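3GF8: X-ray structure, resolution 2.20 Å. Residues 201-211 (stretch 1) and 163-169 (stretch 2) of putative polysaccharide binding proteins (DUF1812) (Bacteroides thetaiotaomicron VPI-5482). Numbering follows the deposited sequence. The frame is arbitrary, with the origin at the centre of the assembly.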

# COMPACT_ATOMS: atom_id res chain seq x y z
N GLU A 201 -11.16 -16.20 -9.98
CA GLU A 201 -11.53 -17.56 -9.73
C GLU A 201 -13.04 -17.64 -9.64
O GLU A 201 -13.61 -16.96 -8.84
CB GLU A 201 -10.91 -17.98 -8.41
CG GLU A 201 -11.63 -19.16 -7.81
CD GLU A 201 -10.73 -20.09 -7.05
OE1 GLU A 201 -9.50 -19.84 -6.91
OE2 GLU A 201 -11.29 -21.10 -6.60
N GLN A 202 -13.69 -18.45 -10.46
CA GLN A 202 -15.13 -18.73 -10.26
C GLN A 202 -15.47 -20.24 -10.11
O GLN A 202 -16.56 -20.66 -10.50
CB GLN A 202 -15.98 -18.07 -11.37
CG GLN A 202 -17.50 -18.26 -11.17
CD GLN A 202 -18.35 -17.09 -11.61
OE1 GLN A 202 -19.35 -16.76 -10.97
NE2 GLN A 202 -17.97 -16.46 -12.71
N LYS A 203 -14.56 -21.04 -9.52
CA LYS A 203 -14.81 -22.48 -9.27
C LYS A 203 -16.26 -22.73 -8.76
O LYS A 203 -17.12 -23.23 -9.51
CB LYS A 203 -13.76 -23.07 -8.30
N ASP A 204 -16.54 -22.35 -7.51
CA ASP A 204 -17.91 -22.27 -7.01
C ASP A 204 -18.35 -20.82 -7.18
O ASP A 204 -17.67 -19.94 -6.66
CB ASP A 204 -17.98 -22.67 -5.53
N PRO A 205 -19.44 -20.55 -7.95
CA PRO A 205 -20.03 -19.20 -7.97
C PRO A 205 -20.23 -18.56 -6.58
O PRO A 205 -20.31 -17.32 -6.49
CB PRO A 205 -21.38 -19.44 -8.66
CG PRO A 205 -21.07 -20.49 -9.65
CD PRO A 205 -19.96 -21.36 -9.06
N ALA A 206 -20.31 -19.38 -5.53
CA ALA A 206 -20.25 -18.91 -4.13
C ALA A 206 -18.80 -18.69 -3.67
O ALA A 206 -18.53 -17.72 -2.98
CB ALA A 206 -20.96 -19.90 -3.20
N THR A 207 -17.89 -19.60 -4.03
CA THR A 207 -16.43 -19.38 -3.88
C THR A 207 -15.88 -18.13 -4.65
O THR A 207 -15.02 -17.42 -4.13
CB THR A 207 -15.62 -20.63 -4.33
N ALA A 208 -16.41 -17.86 -5.85
CA ALA A 208 -15.86 -16.90 -6.83
C ALA A 208 -15.34 -15.55 -6.29
O ALA A 208 -15.99 -14.91 -5.48
CB ALA A 208 -16.89 -16.63 -7.93
N TYR A 209 -14.21 -15.10 -6.80
CA TYR A 209 -13.66 -13.82 -6.43
C TYR A 209 -12.62 -13.29 -7.45
O TYR A 209 -12.17 -14.04 -8.28
CB TYR A 209 -13.04 -13.96 -5.04
CG TYR A 209 -11.86 -14.91 -4.94
CD1 TYR A 209 -10.56 -14.48 -5.21
CD2 TYR A 209 -12.03 -16.24 -4.56
CE1 TYR A 209 -9.46 -15.34 -5.12
CE2 TYR A 209 -10.94 -17.12 -4.46
CZ TYR A 209 -9.67 -16.65 -4.74
OH TYR A 209 -8.60 -17.49 -4.63
N VAL A 210 -12.26 -12.01 -7.38
CA VAL A 210 -11.11 -11.46 -8.10
C VAL A 210 -10.12 -10.91 -7.10
O VAL A 210 -10.51 -10.30 -6.11
CB VAL A 210 -11.51 -10.30 -9.07
CG1 VAL A 210 -12.39 -10.80 -10.21
CG2 VAL A 210 -12.23 -9.23 -8.36
N ASP A 211 -8.83 -11.12 -7.34
CA ASP A 211 -7.81 -10.51 -6.51
C ASP A 211 -7.18 -9.39 -7.27
O ASP A 211 -6.72 -9.59 -8.41
CB ASP A 211 -6.68 -11.46 -6.13
CG ASP A 211 -7.09 -12.48 -5.08
OD1 ASP A 211 -8.13 -12.28 -4.44
OD2 ASP A 211 -6.36 -13.50 -4.92
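Stretch 2 (163-169) WTLDMND

Stretch 2 has no regular helix or strand. It passes one side of the turn formed by stretch 1 and touches it mainly through Met167, which is modelled as selenomethionine. Stretch 1 is itself held in shape by backbone hydrogen bonds. Glu201 N bonds to Tyr209 O at 2.9 Å, and Tyr209 N returns to Glu201 O at 2.8 Å. Ala208 N bonds to Asp204 O at 2.6 Å and helps close the loop between them. Residues 205-207 have helical phi/psi without the regular bonds, and the strand begins at Tyr209.

The two backbones stay well apart. The nearest CA atoms are those of Pro205 and Asp166 at 6.9 Å and of Gln202 and Met167 at 7.0 Å. Going forward in stretch 2, from Asp166 to Met167, the register therefore goes back in stretch 1, from Pro205 to Gln202. The contact is small, burying 329 Å² with both sides summed, and side chains span the gap.

Polar contacts centre on Gln202. Its CA-to-CB bond points toward stretch 2, and chi1 is t. The terminal amide makes two hydrogen bonds, using both its acceptor and its donor. Met167 N donates to Gln202 OE1 at 3.2 Å, with an angle of 158°. Gln202 NE2 donates to Asn168 OD1 at 2.6 Å, with an angle of 132°. A side chain of stretch 1 thus binds backbone and side chain of consecutive residues in stretch 2. Gln202 NE2 also lies 3.5 Å from Asp166 OD1.

Stretch 2 is turned locally at this site. Asp169 N bonds to Asp166 O at 3.2 Å. Asp166 OD1 also accepts weak hydrogen bonds from Asn168 N at 2.6 Å and Asp169 N at 3.1 Å. Asp166 OD1 faces the backbone N atoms of Asn168 and Asp169.

Apolar contacts centre on Met167. Its CA-to-CB bond points toward stretch 1, and the side chain takes the m, t, p rotamer. Met167 SE lies 3.7 Å from Ala208 CB and 3.4 Å from Ala208 O. Met167 CE reaches further along the chain, to 3.4 Å from Tyr209 C and 3.5 Å from Val210 CG1. The selenomethionine side chain therefore packs along the start of the strand. Tyr209 meets it with backbone, because its own CA-to-CB bond points away from stretch 2. Ala208, Val210 and Met167 are all buried.

A looser contact lies at the other end of stretch 2, where Pro205 CB approaches Thr164 CG2 at 4.4 Å. Both residues are exposed.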

# COMPACT_ATOMS: atom_id res chain seq x y z
N TRP A 163 -31.10 -14.60 -7.78
CA TRP A 163 -30.51 -14.53 -9.08
C TRP A 163 -29.04 -14.82 -8.86
O TRP A 163 -28.53 -14.56 -7.78
CB TRP A 163 -30.73 -13.14 -9.69
CG TRP A 163 -30.14 -11.99 -8.91
CD1 TRP A 163 -30.65 -11.41 -7.79
CD2 TRP A 163 -28.93 -11.28 -9.23
NE1 TRP A 163 -29.82 -10.37 -7.38
CE2 TRP A 163 -28.77 -10.27 -8.25
CE3 TRP A 163 -27.98 -11.39 -10.24
CZ2 TRP A 163 -27.68 -9.39 -8.24
CZ3 TRP A 163 -26.91 -10.51 -10.24
CH2 TRP A 163 -26.77 -9.51 -9.25
N THR A 164 -28.37 -15.39 -9.85
CA THR A 164 -26.96 -15.69 -9.73
C THR A 164 -26.20 -14.61 -10.43
O THR A 164 -26.32 -14.42 -11.64
CB THR A 164 -26.53 -17.02 -10.39
OG1 THR A 164 -27.39 -18.07 -9.94
CG2 THR A 164 -25.03 -17.35 -10.05
N LEU A 165 -25.41 -13.89 -9.65
CA LEU A 165 -24.43 -13.01 -10.21
C LEU A 165 -23.32 -13.90 -10.75
O LEU A 165 -22.76 -14.68 -10.01
CB LEU A 165 -23.91 -12.06 -9.12
CG LEU A 165 -23.13 -10.86 -9.63
CD1 LEU A 165 -22.97 -9.89 -8.46
CD2 LEU A 165 -21.78 -11.28 -10.28
N ASP A 166 -23.05 -13.82 -12.05
CA ASP A 166 -21.90 -14.51 -12.63
C ASP A 166 -20.73 -13.55 -12.87
O ASP A 166 -20.79 -12.68 -13.75
CB ASP A 166 -22.25 -15.16 -13.94
CG ASP A 166 -21.03 -15.61 -14.71
OD1 ASP A 166 -20.13 -14.77 -14.96
OD2 ASP A 166 -20.97 -16.80 -15.06
N MSE A 167 -19.64 -13.78 -12.14
CA MSE A 167 -18.45 -12.91 -12.13
C MSE A 167 -17.62 -12.87 -13.42
O MSE A 167 -16.84 -11.95 -13.60
CB MSE A 167 -17.54 -13.23 -10.91
CG MSE A 167 -18.14 -12.75 -9.60
SE MSE A 167 -16.95 -12.93 -8.09
CE MSE A 167 -15.40 -11.90 -8.83
N ASN A 168 -17.79 -13.77 -14.35
CA ASN A 168 -17.04 -13.54 -15.61
C ASN A 168 -17.77 -12.66 -16.62
O ASN A 168 -17.22 -12.38 -17.68
CB ASN A 168 -16.50 -14.83 -16.25
CG ASN A 168 -17.26 -16.05 -15.80
OD1 ASN A 168 -16.76 -16.84 -14.95
ND2 ASN A 168 -18.48 -16.20 -16.33
N ASP A 169 -18.98 -12.18 -16.29
CA ASP A 169 -19.66 -11.25 -17.22
C ASP A 169 -19.04 -9.83 -17.25
O ASP A 169 -19.27 -9.06 -18.19
CB ASP A 169 -21.16 -11.22 -16.91
CG ASP A 169 -21.84 -12.60 -17.13
OD1 ASP A 169 -21.29 -13.46 -17.84
OD2 ASP A 169 -22.95 -12.81 -16.60